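Local coordinates for ABC transporter, periplasmic solute-binding protein (Rhizobium meliloti, PDB 4WED) that probably serves as the periplasmic solute-binding component of an ABC importer, in a family generally linked to uptake of peptides or nickel, at residues 298-303 / 489-494; 454-459 / 479-484; 130-135 / 155-160. One frame throughout, in Å; residues are numbered along the deposited sequence.

How the contacts relate
Contact 1 and contact 2 are neighbours: helix 471-485, which supplies one side of contact 2, runs on in the chain to strand 488-500, which supplies one side of contact 1. Contact 2 is nested inside the loop that contact 1 closes. Their centres are 21 Å apart, with nearest atoms about 7 Å apart and no touch. Along the chain contact 3 closes before either of them opens. Its centre is 24 Å from that of contact 2 and 33 Å from that of contact 1, and contacts 1 and 3 lie on opposite sides of the chain's centre. The sodium site of Asp62 and Asp515 uses no residue of the three contacts.

Contact 1: residues 298-303 / 489-494; sequences IGIDRA and APLVYV
The guanidinium of Arg302 has Leu491 CD2 over one face, 4.2 Å above the plane and displaced toward the rim, and the carbonyl oxygen of Pro490 at its edge. Ala489 CB approaches obliquely, 4.2 Å from Arg302 NH2. The edge interaction is a side-on grip in which two nitrogens donate to a single oxygen. Arg302 CG is anti to the carbonyl carbon (chi1 -78°), and the chain bends at chi2 on its way to this oxygen. Arg302 NE lies 2.9 Å from Pro490 O and within the carbonyl plane, while Arg302 NH2 lies 3.0 Å from Pro490 O and is tilted from that plane. Both bonds are bent, with N-H...O angles of 142° and 138°, as expected when one acceptor is shared by two donors of the same group. The remaining terminal nitrogen, NH1, donates to the carbonyl of Ser297, so the buried guanidinium is held between the C-terminal part of helix 290-299 and the strand.

Van der Waals contacts flank the grip: Ile300 CG2 meets Leu491 CD2 at 4.3 Å, and the Val492 CG1 methyl lies 3.7 Å from Arg302 O. Asp301, between Ile300 and Arg302, is the N-cap of helix 302-310, its OD1 accepting from Ala304 N.

All six touching residues are buried. The arrangement joins the break between helices 290-299 and 302-310 to strand 488-500, which pairs through backbone bonds with strand 274-279. It is helix-on-sheet packing within an alpha/beta lobe, consistent with the periplasmic binding protein fold, with an arginine bridging to a strand carbonyl.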
# COMPACT_ATOMS: atom_id res chain seq x y z
N ILE A 298 -9.55 22.90 -6.36
CA ILE A 298 -8.58 23.95 -5.99
C ILE A 298 -9.08 24.87 -4.91
O ILE A 298 -8.31 25.65 -4.36
CB ILE A 298 -8.10 24.82 -7.16
CG1 ILE A 298 -9.24 25.68 -7.68
CG2 ILE A 298 -7.44 23.98 -8.24
CD1 ILE A 298 -8.73 26.69 -8.67
N GLY A 299 -10.38 24.79 -4.62
CA GLY A 299 -10.99 25.51 -3.49
C GLY A 299 -10.64 24.90 -2.14
O GLY A 299 -10.89 25.50 -1.10
N ILE A 300 -10.06 23.72 -2.17
CA ILE A 300 -9.72 22.98 -0.97
C ILE A 300 -8.26 23.23 -0.63
O ILE A 300 -7.43 23.42 -1.55
CB ILE A 300 -9.95 21.49 -1.23
CG1 ILE A 300 -11.45 21.21 -1.15
CG2 ILE A 300 -9.19 20.62 -0.24
CD1 ILE A 300 -11.86 19.83 -1.68
N ASP A 301 -7.95 23.23 0.68
CA ASP A 301 -6.57 23.30 1.17
C ASP A 301 -6.07 21.96 1.74
O ASP A 301 -6.36 21.59 2.86
CB ASP A 301 -6.41 24.39 2.21
CG ASP A 301 -4.96 24.69 2.50
OD1 ASP A 301 -4.19 23.78 2.83
OD2 ASP A 301 -4.57 25.85 2.39
N ARG A 302 -5.28 21.26 0.94
CA ARG A 302 -4.76 19.97 1.33
C ARG A 302 -3.87 20.11 2.54
O ARG A 302 -3.87 19.27 3.41
CB ARG A 302 -4.01 19.35 0.16
CG ARG A 302 -4.92 18.75 -0.88
CD ARG A 302 -4.51 19.10 -2.29
NE ARG A 302 -5.35 18.45 -3.26
CZ ARG A 302 -6.34 19.03 -3.92
NH1 ARG A 302 -6.61 20.30 -3.72
NH2 ARG A 302 -7.06 18.35 -4.78
N ALA A 303 -3.11 21.19 2.57
CA ALA A 303 -2.20 21.48 3.68
C ALA A 303 -2.93 21.60 5.02
O ALA A 303 -2.40 21.18 6.04
CB ALA A 303 -1.41 22.74 3.39
N ALA A 489 -10.38 14.03 -7.09
CA ALA A 489 -9.59 15.04 -6.32
C ALA A 489 -8.71 14.38 -5.24
O ALA A 489 -9.17 14.15 -4.17
CB ALA A 489 -10.51 16.11 -5.69
N PRO A 490 -7.45 14.02 -5.57
CA PRO A 490 -6.54 13.50 -4.56
C PRO A 490 -6.27 14.56 -3.51
O PRO A 490 -6.14 15.70 -3.84
CB PRO A 490 -5.27 13.17 -5.34
CG PRO A 490 -5.68 13.10 -6.77
CD PRO A 490 -6.82 14.07 -6.91
N LEU A 491 -6.27 14.20 -2.24
CA LEU A 491 -6.17 15.20 -1.19
C LEU A 491 -4.78 15.18 -0.57
O LEU A 491 -3.98 16.05 -0.84
CB LEU A 491 -7.27 14.94 -0.18
CG LEU A 491 -8.67 15.09 -0.77
CD1 LEU A 491 -9.68 14.80 0.31
CD2 LEU A 491 -8.85 16.51 -1.28
N VAL A 492 -4.45 14.13 0.17
CA VAL A 492 -3.15 13.94 0.77
C VAL A 492 -2.68 12.47 0.60
O VAL A 492 -3.50 11.56 0.40
CB VAL A 492 -3.18 14.25 2.26
CG1 VAL A 492 -3.38 15.75 2.52
CG2 VAL A 492 -4.27 13.43 2.93
N TYR A 493 -1.37 12.27 0.67
CA TYR A 493 -0.79 10.99 0.89
C TYR A 493 -0.81 10.71 2.38
O TYR A 493 -0.51 11.59 3.23
CB TYR A 493 0.62 10.93 0.29
CG TYR A 493 0.63 11.36 -1.18
CD1 TYR A 493 -0.20 10.74 -2.09
CD2 TYR A 493 1.42 12.41 -1.64
CE1 TYR A 493 -0.25 11.12 -3.41
CE2 TYR A 493 1.39 12.82 -2.98
CZ TYR A 493 0.54 12.16 -3.85
OH TYR A 493 0.46 12.50 -5.17
N VAL A 494 -1.19 9.50 2.71
CA VAL A 494 -1.34 9.09 4.11
C VAL A 494 0.02 8.66 4.67
O VAL A 494 0.54 7.62 4.29
CB VAL A 494 -2.34 7.94 4.20
CG1 VAL A 494 -2.48 7.40 5.63
CG2 VAL A 494 -3.71 8.38 3.68

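Contact 2: residues 454-459 / 479-484; sequences VNLDPL and YDWLRD
Leu456 and Trp481 bring the backbones closest, their CA atoms 7.4 Å apart, where an irregular helical turn enters helix 457-465 beside helix 471-485. The indole of Trp481 fills this interval. Its CB already points toward the other segment, CG is anti to the backbone N (chi1 -165°), and three residues then meet the ring system at different places.

Leu456 lies over one face: its CB sits 4.3 Å above the plane, offset toward the rim, and its CD1 reaches Trp481 CE3 at 3.7 Å. The other methyl, CD2, spans two residues, touching Trp481 CZ3 at 4.1 Å and Leu482 CD2 at 4.3 Å. Leu456 therefore meets both the six-membered ring and the adjoining leucine of the facing helix. Where the two rings join at CE2, Asn455 CB comes obliquely to within 3.6 Å of Trp481 NE1, with CZ2 of the six-membered ring almost as near. Leu459, one helical turn further, crosses the Trp481 side chain at about a right angle and sets its CD1 3.8 Å from Trp481 CB, near the root of the indole.

No hydrogen bond links the segments, so the evidence is for an apolar contact in which one tryptophan is met by three residues. It is only partly buried: Leu456 and Leu482 are inside, whereas Asn455 is exposed.

Val478, a turn before Trp481 on helix 471-485, also receives Leu456 and Leu459, extending the interface along that helix. Asp457 OD1 accepts from Ser439 N, tying segment 454-459 to the chain just past helix 430-437, and helix 471-485 leads on to strand 488-500.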
# COMPACT_ATOMS: atom_id res chain seq x y z
N VAL A 454 -17.27 4.74 -21.79
CA VAL A 454 -16.90 5.03 -23.17
C VAL A 454 -15.49 5.61 -23.16
O VAL A 454 -14.69 5.27 -24.03
CB VAL A 454 -17.93 5.89 -23.94
CG1 VAL A 454 -19.34 5.34 -23.78
CG2 VAL A 454 -17.86 7.33 -23.50
N ASN A 455 -15.15 6.42 -22.15
CA ASN A 455 -13.90 7.20 -22.21
C ASN A 455 -12.72 6.65 -21.45
O ASN A 455 -11.59 6.72 -21.95
CB ASN A 455 -14.15 8.63 -21.77
CG ASN A 455 -15.10 9.34 -22.71
OD1 ASN A 455 -16.26 9.60 -22.36
ND2 ASN A 455 -14.64 9.63 -23.92
N LEU A 456 -12.97 6.15 -20.24
CA LEU A 456 -11.89 5.74 -19.36
C LEU A 456 -11.57 4.25 -19.44
O LEU A 456 -10.39 3.84 -19.39
CB LEU A 456 -12.25 6.06 -17.93
CG LEU A 456 -11.14 5.88 -16.89
CD1 LEU A 456 -9.89 6.64 -17.28
CD2 LEU A 456 -11.60 6.33 -15.50
N ASP A 457 -12.60 3.43 -19.51
CA ASP A 457 -12.37 2.00 -19.59
C ASP A 457 -11.36 1.67 -20.66
O ASP A 457 -10.36 1.02 -20.38
CB ASP A 457 -13.69 1.24 -19.78
CG ASP A 457 -14.49 1.15 -18.48
OD1 ASP A 457 -14.01 1.66 -17.40
OD2 ASP A 457 -15.59 0.60 -18.53
N PRO A 458 -11.56 2.17 -21.87
CA PRO A 458 -10.60 1.83 -22.92
C PRO A 458 -9.16 2.13 -22.55
O PRO A 458 -8.25 1.42 -22.93
CB PRO A 458 -11.06 2.70 -24.09
CG PRO A 458 -12.52 2.83 -23.89
CD PRO A 458 -12.70 2.93 -22.40
N LEU A 459 -8.95 3.19 -21.80
CA LEU A 459 -7.60 3.61 -21.47
C LEU A 459 -7.07 2.73 -20.37
O LEU A 459 -5.89 2.35 -20.38
CB LEU A 459 -7.62 5.06 -21.00
CG LEU A 459 -8.22 6.05 -21.99
CD1 LEU A 459 -8.40 7.41 -21.28
CD2 LEU A 459 -7.33 6.16 -23.22
N TYR A 479 -3.93 8.81 -16.55
CA TYR A 479 -3.71 9.95 -15.63
C TYR A 479 -4.01 11.29 -16.27
O TYR A 479 -4.50 12.19 -15.58
CB TYR A 479 -2.27 9.97 -15.15
CG TYR A 479 -1.80 8.74 -14.46
CD1 TYR A 479 -2.62 8.07 -13.52
CD2 TYR A 479 -0.51 8.26 -14.65
CE1 TYR A 479 -2.18 6.96 -12.81
CE2 TYR A 479 -0.06 7.14 -13.96
CZ TYR A 479 -0.91 6.49 -13.04
OH TYR A 479 -0.50 5.38 -12.33
N ASP A 480 -3.76 11.43 -17.59
CA ASP A 480 -4.09 12.67 -18.32
C ASP A 480 -5.58 12.84 -18.43
O ASP A 480 -6.12 13.93 -18.26
CB ASP A 480 -3.52 12.69 -19.73
CG ASP A 480 -2.01 12.51 -19.78
OD1 ASP A 480 -1.31 12.75 -18.76
OD2 ASP A 480 -1.51 12.13 -20.87
N TRP A 481 -6.26 11.74 -18.71
CA TRP A 481 -7.71 11.80 -18.74
C TRP A 481 -8.29 12.33 -17.43
O TRP A 481 -9.12 13.25 -17.39
CB TRP A 481 -8.29 10.41 -18.99
CG TRP A 481 -9.67 10.51 -19.38
CD1 TRP A 481 -10.13 10.78 -20.62
CD2 TRP A 481 -10.80 10.43 -18.53
NE1 TRP A 481 -11.50 10.85 -20.61
CE2 TRP A 481 -11.94 10.63 -19.33
CE3 TRP A 481 -10.98 10.22 -17.16
CZ2 TRP A 481 -13.24 10.60 -18.82
CZ3 TRP A 481 -12.28 10.20 -16.65
CH2 TRP A 481 -13.39 10.39 -17.48
N LEU A 482 -7.86 11.70 -16.36
CA LEU A 482 -8.41 12.02 -15.05
C LEU A 482 -8.16 13.50 -14.71
O LEU A 482 -9.06 14.18 -14.22
CB LEU A 482 -7.77 11.14 -13.97
CG LEU A 482 -8.12 9.66 -13.98
CD1 LEU A 482 -7.07 8.87 -13.20
CD2 LEU A 482 -9.50 9.41 -13.38
N ARG A 483 -6.93 13.92 -14.95
CA ARG A 483 -6.47 15.28 -14.70
C ARG A 483 -7.12 16.33 -15.62
O ARG A 483 -7.63 17.32 -15.13
CB ARG A 483 -4.94 15.35 -14.84
CG ARG A 483 -4.34 16.73 -14.64
CD ARG A 483 -2.83 16.71 -14.49
NE ARG A 483 -2.36 17.85 -13.69
CZ ARG A 483 -2.20 19.10 -14.14
NH1 ARG A 483 -2.47 19.44 -15.41
NH2 ARG A 483 -1.75 20.03 -13.30
N ASP A 484 -7.14 16.11 -16.93
CA ASP A 484 -7.78 17.08 -17.82
C ASP A 484 -9.28 17.15 -17.59
O ASP A 484 -9.86 18.17 -17.80
CB ASP A 484 -7.53 16.76 -19.28
CG ASP A 484 -6.06 16.65 -19.60
OD1 ASP A 484 -5.20 17.20 -18.85
OD2 ASP A 484 -5.75 15.96 -20.58

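Contact 3: residues 130-135 / 155-160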
# COMPACT_ATOMS: atom_id res chain seq x y z
N TRP A 130 -7.62 -14.65 -6.18
CA TRP A 130 -7.55 -13.16 -6.17
C TRP A 130 -6.22 -12.63 -6.73
O TRP A 130 -6.11 -11.46 -7.09
CB TRP A 130 -7.81 -12.57 -4.77
CG TRP A 130 -6.78 -12.97 -3.76
CD1 TRP A 130 -6.79 -14.09 -2.99
CD2 TRP A 130 -5.58 -12.25 -3.43
NE1 TRP A 130 -5.67 -14.12 -2.20
CE2 TRP A 130 -4.91 -13.01 -2.45
CE3 TRP A 130 -5.01 -11.04 -3.86
CZ2 TRP A 130 -3.71 -12.60 -1.90
CZ3 TRP A 130 -3.83 -10.64 -3.32
CH2 TRP A 130 -3.18 -11.41 -2.34
N MSE A 131 -5.26 -13.51 -6.89
CA MSE A 131 -4.00 -13.13 -7.44
C MSE A 131 -3.91 -13.63 -8.83
O MSE A 131 -4.19 -14.81 -9.09
CB MSE A 131 -2.94 -13.84 -6.66
CG MSE A 131 -2.34 -12.87 -5.68
SE MSE A 131 -1.02 -13.98 -4.83
CE MSE A 131 0.57 -13.49 -5.86
N ASN A 132 -3.52 -12.76 -9.73
CA ASN A 132 -3.52 -13.06 -11.14
C ASN A 132 -2.57 -14.20 -11.54
O ASN A 132 -2.91 -14.96 -12.44
CB ASN A 132 -3.29 -11.79 -11.95
CG ASN A 132 -4.52 -10.92 -11.98
OD1 ASN A 132 -5.62 -11.42 -12.22
ND2 ASN A 132 -4.37 -9.64 -11.68
N CYS A 133 -1.43 -14.35 -10.88
CA CYS A 133 -0.48 -15.38 -11.27
C CYS A 133 -0.96 -16.74 -10.84
O CYS A 133 -0.81 -17.66 -11.60
CB CYS A 133 0.95 -15.13 -10.79
SG CYS A 133 1.13 -15.01 -9.04
N SER A 134 -1.58 -16.87 -9.68
CA SER A 134 -2.19 -18.14 -9.30
C SER A 134 -3.35 -18.50 -10.24
O SER A 134 -3.40 -19.58 -10.78
CB SER A 134 -2.73 -18.09 -7.87
OG SER A 134 -3.44 -19.30 -7.59
N LYS A 135 -4.27 -17.57 -10.39
CA LYS A 135 -5.44 -17.70 -11.22
C LYS A 135 -5.20 -18.13 -12.67
O LYS A 135 -5.98 -18.90 -13.23
CB LYS A 135 -6.18 -16.35 -11.21
CG LYS A 135 -7.43 -16.34 -12.08
CD LYS A 135 -8.35 -15.17 -11.78
CE LYS A 135 -9.67 -15.35 -12.51
NZ LYS A 135 -10.66 -14.28 -12.17
N PRO A 155 -1.98 -13.35 -20.18
CA PRO A 155 -1.00 -12.46 -19.60
C PRO A 155 -1.39 -12.11 -18.16
O PRO A 155 -2.58 -12.08 -17.81
CB PRO A 155 -1.06 -11.23 -20.49
CG PRO A 155 -1.58 -11.75 -21.83
CD PRO A 155 -2.52 -12.85 -21.47
N VAL A 156 -0.38 -11.90 -17.33
CA VAL A 156 -0.55 -11.70 -15.92
C VAL A 156 -0.16 -10.27 -15.65
O VAL A 156 0.99 -9.91 -15.77
CB VAL A 156 0.32 -12.66 -15.12
CG1 VAL A 156 0.28 -12.36 -13.62
CG2 VAL A 156 -0.14 -14.09 -15.39
N LEU A 157 -1.16 -9.46 -15.34
CA LEU A 157 -0.97 -8.07 -14.91
C LEU A 157 -0.04 -8.05 -13.69
O LEU A 157 -0.21 -8.85 -12.78
CB LEU A 157 -2.35 -7.54 -14.52
CG LEU A 157 -2.50 -6.10 -14.13
CD1 LEU A 157 -1.98 -5.16 -15.24
CD2 LEU A 157 -3.99 -5.87 -13.87
N ALA A 158 0.96 -7.17 -13.71
CA ALA A 158 1.84 -6.95 -12.56
C ALA A 158 2.41 -8.26 -11.99
O ALA A 158 2.40 -8.48 -10.77
CB ALA A 158 1.07 -6.20 -11.46
N LEU A 159 2.88 -9.12 -12.87
CA LEU A 159 3.34 -10.44 -12.49
C LEU A 159 4.43 -10.38 -11.42
O LEU A 159 4.27 -10.91 -10.33
CB LEU A 159 3.82 -11.20 -13.73
CG LEU A 159 4.52 -12.55 -13.51
CD1 LEU A 159 3.69 -13.56 -12.74
CD2 LEU A 159 4.92 -13.12 -14.85
N MSE A 160 5.54 -9.76 -11.75
CA MSE A 160 6.68 -9.66 -10.86
C MSE A 160 6.37 -9.01 -9.55
O MSE A 160 6.89 -9.40 -8.50
CB MSE A 160 7.73 -8.80 -11.56
CG MSE A 160 8.32 -9.39 -12.84
SE MSE A 160 8.46 -11.36 -12.87
CE MSE A 160 9.92 -11.68 -11.55
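Val156 meets Asn132 and Cys133 through CG1, which a chi1 of 173° places anti to the backbone N. Leu159 has its CG likewise anti to N (chi1 172°), and its CD1 reaches Cys133. Val156 CG1 lies 3.8 Å from Cys133 N and 4.0 Å from Asn132 CB, resting against the first turn of helix 132-135. On the cysteine, CB rather than SG makes the contact, with Leu159 CD1 at 3.7 Å and Val156 CG1 at 4.0 Å. Asn132 and Leu157 lie side by side and point the same way, Asn132 ND2 being 4.1 Å from Leu157 CB.

No hydrogen bond crosses between the two segments, but the helix that follows from 159 adds a pair of hydrogen bonds: Glu162 OE2 accepts from Asn132 N and OE1 from Cys133 N, a position where the helix N-terminus would probably stabilise the negative charge.

The contact closes the ends of a hairpin, since strands 137-144 and 147-152 run between its segments. Cys133 and Leu159 both pack on Phe152 of strand 147-152, and Leu159 also touches Ile87 and Leu94 of strands 82-88 and 93-98, seating the two short helices against this antiparallel sheet.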